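PDB 3HXI: eukaryotic Translation Initiation 4E, which binds the 7-methylguanosine cap of mRNA and, as a eukaryotic translation initiation factor 4E, probably recruits capped messages to the ribosome during initiation. Local coordinates for residues 83-88 / 134-139. Sequence-based numbering, arbitrary orientation.
Sequences GGRWLI and KLSVWL. With GTG (7-methyl-guanosine-5'-triphosphate-5'-guanosine), chain C.
Ile88 and Leu135, Trp86 and Val137, and Gly84 and Leu139 pair through two backbone hydrogen bonds each, joining neighbouring antiparallel strands in the curved sheet of the eIF4E fold. Side chains of Trp86, Ile88, Leu135, Val137 and Leu139 fill the buried, helix-backed face, where packing is tight: Ile88 CD1 lies 4.0 Å from Leu135 CB, Trp86 CD1 meets Leu139 CD1, and helices 96-108 and 145-159 cover the layer. The other face, carrying Arg85, Leu87, Ser136 and Trp138, turns to the cap and is wetter, its polar groups bridged by water. CG of Arg85 sits between backbone N and carbonyl carbon (chi1 74°), and the chain then runs extended past Ser136, with CD 3.4 Å from Ser136 OG. Leu87 CD1 lies over the centre of one guanidinium face, 3.7 Å above its plane, while Gln168 accepts a hydrogen bond from Arg85 NH1. Two waters lie at the guanidinium edge, in its plane. One accepts from both Arg85 NH2 and Trp138 NE1; the second accepts from Arg85 NH2 and Lys134 NZ. The oxygen of this second water donates to cap phosphate oxygen O2A, 2.7 Å away. Lys134 NZ also donates a hydrogen bond to cap phosphate oxygen O1B (2.8 Å), and the cap methyl C7X lies at the indole edge, 3.8 Å from Trp138 CZ2.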
loop_
_atom_site.group_PDB
_atom_site.type_symbol
_atom_site.label_atom_id
_atom_site.label_comp_id
_atom_site.label_asym_id
_atom_site.label_seq_id
_atom_site.Cartn_x
_atom_site.Cartn_y
_atom_site.Cartn_z
ATOM N N GLY A 83 6.325 2.122 -13.093
ATOM C CA GLY A 83 6.178 2.801 -11.814
ATOM C C GLY A 83 7.280 2.552 -10.794
ATOM O O GLY A 83 8.448 2.240 -11.114
ATOM N N GLY A 84 6.912 2.726 -9.537
ATOM C CA GLY A 84 7.855 2.519 -8.456
ATOM C C GLY A 84 7.116 2.586 -7.146
ATOM O O GLY A 84 5.937 2.940 -7.101
ATOM N N ARG A 85 7.813 2.228 -6.075
ATOM C CA ARG A 85 7.200 2.193 -4.756
ATOM C C ARG A 85 7.916 3.083 -3.758
ATOM O O ARG A 85 9.145 3.186 -3.786
ATOM C CB ARG A 85 7.142 0.745 -4.217
ATOM C CG ARG A 85 8.496 0.221 -3.753
ATOM C CD ARG A 85 8.426 -1.215 -3.309
ATOM N NE ARG A 85 9.747 -1.661 -2.903
ATOM C CZ ARG A 85 10.019 -2.805 -2.290
ATOM N NH1 ARG A 85 11.284 -3.077 -1.956
ATOM N NH2 ARG A 85 9.050 -3.666 -2.007
ATOM N N TRP A 86 7.136 3.734 -2.890
ATOM C CA TRP A 86 7.684 4.278 -1.649
ATOM C C TRP A 86 7.838 3.109 -0.693
ATOM O O TRP A 86 6.858 2.427 -0.417
ATOM C CB TRP A 86 6.772 5.356 -1.048
ATOM C CG TRP A 86 7.002 6.737 -1.676
ATOM C CD1 TRP A 86 6.121 7.450 -2.440
ATOM C CD2 TRP A 86 8.203 7.524 -1.605
ATOM N NE1 TRP A 86 6.694 8.667 -2.831
ATOM C CE2 TRP A 86 7.969 8.723 -2.329
ATOM C CE3 TRP A 86 9.449 7.351 -0.965
ATOM C CZ2 TRP A 86 8.936 9.735 -2.438
ATOM C CZ3 TRP A 86 10.396 8.336 -1.084
ATOM C CH2 TRP A 86 10.136 9.523 -1.823
ATOM N N LEU A 87 9.067 2.875 -0.219
ATOM C CA LEU A 87 9.361 1.776 0.696
ATOM C C LEU A 87 9.580 2.273 2.122
ATOM O O LEU A 87 10.370 3.195 2.367
ATOM C CB LEU A 87 10.578 0.979 0.201
ATOM C CG LEU A 87 11.052 -0.101 1.188
ATOM C CD1 LEU A 87 10.120 -1.291 1.165
ATOM C CD2 LEU A 87 12.465 -0.495 0.848
ATOM N N ILE A 88 8.864 1.648 3.058
ATOM C CA ILE A 88 8.917 2.043 4.470
ATOM C C ILE A 88 9.471 0.866 5.263
ATOM O O ILE A 88 8.877 -0.212 5.252
ATOM C CB ILE A 88 7.507 2.345 5.032
ATOM C CG1 ILE A 88 6.855 3.532 4.308
ATOM C CG2 ILE A 88 7.579 2.633 6.566
ATOM C CD1 ILE A 88 5.329 3.453 4.310
ATOM N N LYS A 134 8.158 -4.446 6.082
ATOM C CA LYS A 134 8.164 -3.382 5.094
ATOM C C LYS A 134 6.727 -3.027 4.738
ATOM O O LYS A 134 5.883 -3.914 4.593
ATOM C CB LYS A 134 8.897 -3.832 3.829
ATOM C CG LYS A 134 10.389 -4.140 4.032
ATOM C CD LYS A 134 10.979 -4.734 2.781
ATOM C CE LYS A 134 10.616 -6.237 2.640
ATOM N NZ LYS A 134 11.507 -6.907 1.642
ATOM N N LEU A 135 6.456 -1.734 4.600
ATOM C CA LEU A 135 5.200 -1.281 4.000
ATOM C C LEU A 135 5.599 -0.519 2.749
ATOM O O LEU A 135 6.632 0.150 2.748
ATOM C CB LEU A 135 4.433 -0.344 4.933
ATOM C CG LEU A 135 3.462 -0.908 5.977
ATOM C CD1 LEU A 135 4.241 -1.427 7.201
ATOM C CD2 LEU A 135 2.467 0.170 6.432
ATOM N N SER A 136 4.779 -0.593 1.711
ATOM C CA SER A 136 5.106 0.039 0.435
ATOM C C SER A 136 3.842 0.667 -0.122
ATOM O O SER A 136 2.751 0.162 0.109
ATOM C CB SER A 136 5.592 -1.013 -0.563
ATOM O OG SER A 136 6.890 -1.467 -0.249
ATOM N N VAL A 137 4.002 1.746 -0.878
ATOM C CA VAL A 137 2.925 2.265 -1.702
ATOM C C VAL A 137 3.451 2.301 -3.128
ATOM O O VAL A 137 4.473 2.927 -3.402
ATOM C CB VAL A 137 2.501 3.670 -1.288
ATOM C CG1 VAL A 137 1.555 4.280 -2.343
ATOM C CG2 VAL A 137 1.865 3.651 0.088
ATOM N N TRP A 138 2.729 1.640 -4.022
ATOM C CA TRP A 138 3.099 1.536 -5.428
ATOM C C TRP A 138 2.425 2.657 -6.210
ATOM O O TRP A 138 1.219 2.895 -6.035
ATOM C CB TRP A 138 2.595 0.191 -5.945
ATOM C CG TRP A 138 3.413 -1.003 -5.504
ATOM C CD1 TRP A 138 4.097 -1.173 -4.320
ATOM C CD2 TRP A 138 3.603 -2.202 -6.254
ATOM N NE1 TRP A 138 4.696 -2.421 -4.299
ATOM C CE2 TRP A 138 4.417 -3.062 -5.480
ATOM C CE3 TRP A 138 3.151 -2.639 -7.513
ATOM C CZ2 TRP A 138 4.812 -4.332 -5.935
ATOM C CZ3 TRP A 138 3.542 -3.887 -7.963
ATOM C CH2 TRP A 138 4.352 -4.735 -7.163
ATOM N N LEU A 139 3.220 3.318 -7.054
ATOM C CA LEU A 139 2.837 4.493 -7.834
ATOM C C LEU A 139 2.970 4.163 -9.311
ATOM O O LEU A 139 3.782 3.319 -9.689
ATOM C CB LEU A 139 3.773 5.666 -7.510
ATOM C CG LEU A 139 3.745 6.247 -6.091
ATOM C CD1 LEU A 139 4.400 7.631 -6.067
ATOM C CD2 LEU A 139 2.311 6.382 -5.595
HETATM P PA GTG C . 9.811 -9.659 -1.947
HETATM O O1A GTG C . 8.907 -10.604 -1.201
HETATM O O2A GTG C . 9.414 -8.225 -2.221
HETATM O O3A GTG C . 11.296 -9.621 -1.339
HETATM P PB GTG C . 11.843 -10.186 0.043
HETATM O O1B GTG C . 11.036 -9.668 1.208
HETATM O O2B GTG C . 13.349 -9.943 0.005
HETATM O O3B GTG C . 11.625 -11.764 -0.176
HETATM N N9A GTG C . 8.245 -10.806 -6.943
HETATM C C8A GTG C . 7.890 -9.825 -6.106
HETATM N N7A GTG C . 7.001 -9.022 -6.732
HETATM C C7X GTG C . 6.386 -7.828 -6.102
HETATM C C5A GTG C . 6.812 -9.515 -7.959
HETATM C C6A GTG C . 6.006 -9.080 -9.018
HETATM O O6A GTG C . 5.274 -8.066 -8.948
HETATM N N1A GTG C . 6.044 -9.791 -10.172
HETATM C C2A GTG C . 6.831 -10.909 -10.269
HETATM N N2A GTG C . 6.881 -11.635 -11.400
HETATM N N3A GTG C . 7.604 -11.325 -9.240
HETATM C C4A GTG C . 7.591 -10.638 -8.085
HETATM O O5D GTG C . 10.048 -10.315 -3.369
HETATM C C5D GTG C . 10.590 -11.629 -3.442
HETATM C C4D GTG C . 10.603 -12.083 -4.884
HETATM O O4D GTG C . 9.260 -12.237 -5.321
HETATM C C3D GTG C . 11.226 -11.087 -5.840
HETATM O O3D GTG C . 12.648 -11.191 -5.845
HETATM C C2D GTG C . 10.596 -11.493 -7.150
HETATM O O2D GTG C . 11.288 -12.627 -7.693
HETATM C C1D GTG C . 9.199 -11.917 -6.711
HETATM P PG GTG C . 11.793 -12.931 0.915
HETATM O O1G GTG C . 11.710 -12.438 2.325
HETATM O O2G GTG C . 12.961 -13.804 0.493
HETATM O O5E GTG C . 10.458 -13.766 0.595
HETATM C C5E GTG C . 9.183 -13.258 0.985
HETATM C C4E GTG C . 8.104 -14.271 0.660
HETATM O O4E GTG C . 8.057 -14.454 -0.758
HETATM C C3E GTG C . 8.384 -15.644 1.243
HETATM O O3E GTG C . 7.112 -16.279 1.447
HETATM C C2E GTG C . 9.110 -16.387 0.131
HETATM O O2E GTG C . 8.959 -17.814 0.217
HETATM C C1E GTG C . 8.392 -15.817 -1.084
HETATM N N9B GTG C . 9.140 -15.767 -2.357
HETATM C C8B GTG C . 10.344 -14.971 -2.317
HETATM N N7B GTG C . 10.795 -15.085 -3.701
HETATM C C5B GTG C . 9.884 -15.835 -4.391
HETATM C C6B GTG C . 9.792 -16.274 -5.795
HETATM O O6B GTG C . 10.709 -15.918 -6.583
HETATM N N1B GTG C . 8.733 -17.054 -6.155
HETATM C C2B GTG C . 7.755 -17.419 -5.256
HETATM N N2B GTG C . 6.703 -18.187 -5.634
HETATM N N3B GTG C . 7.781 -17.043 -3.954
HETATM C C4B GTG C . 8.788 -16.268 -3.506
HETATM O O HOH W 1 6.263 -3.829 -2.356
HETATM O O HOH W 2 9.880 -6.048 -0.632
#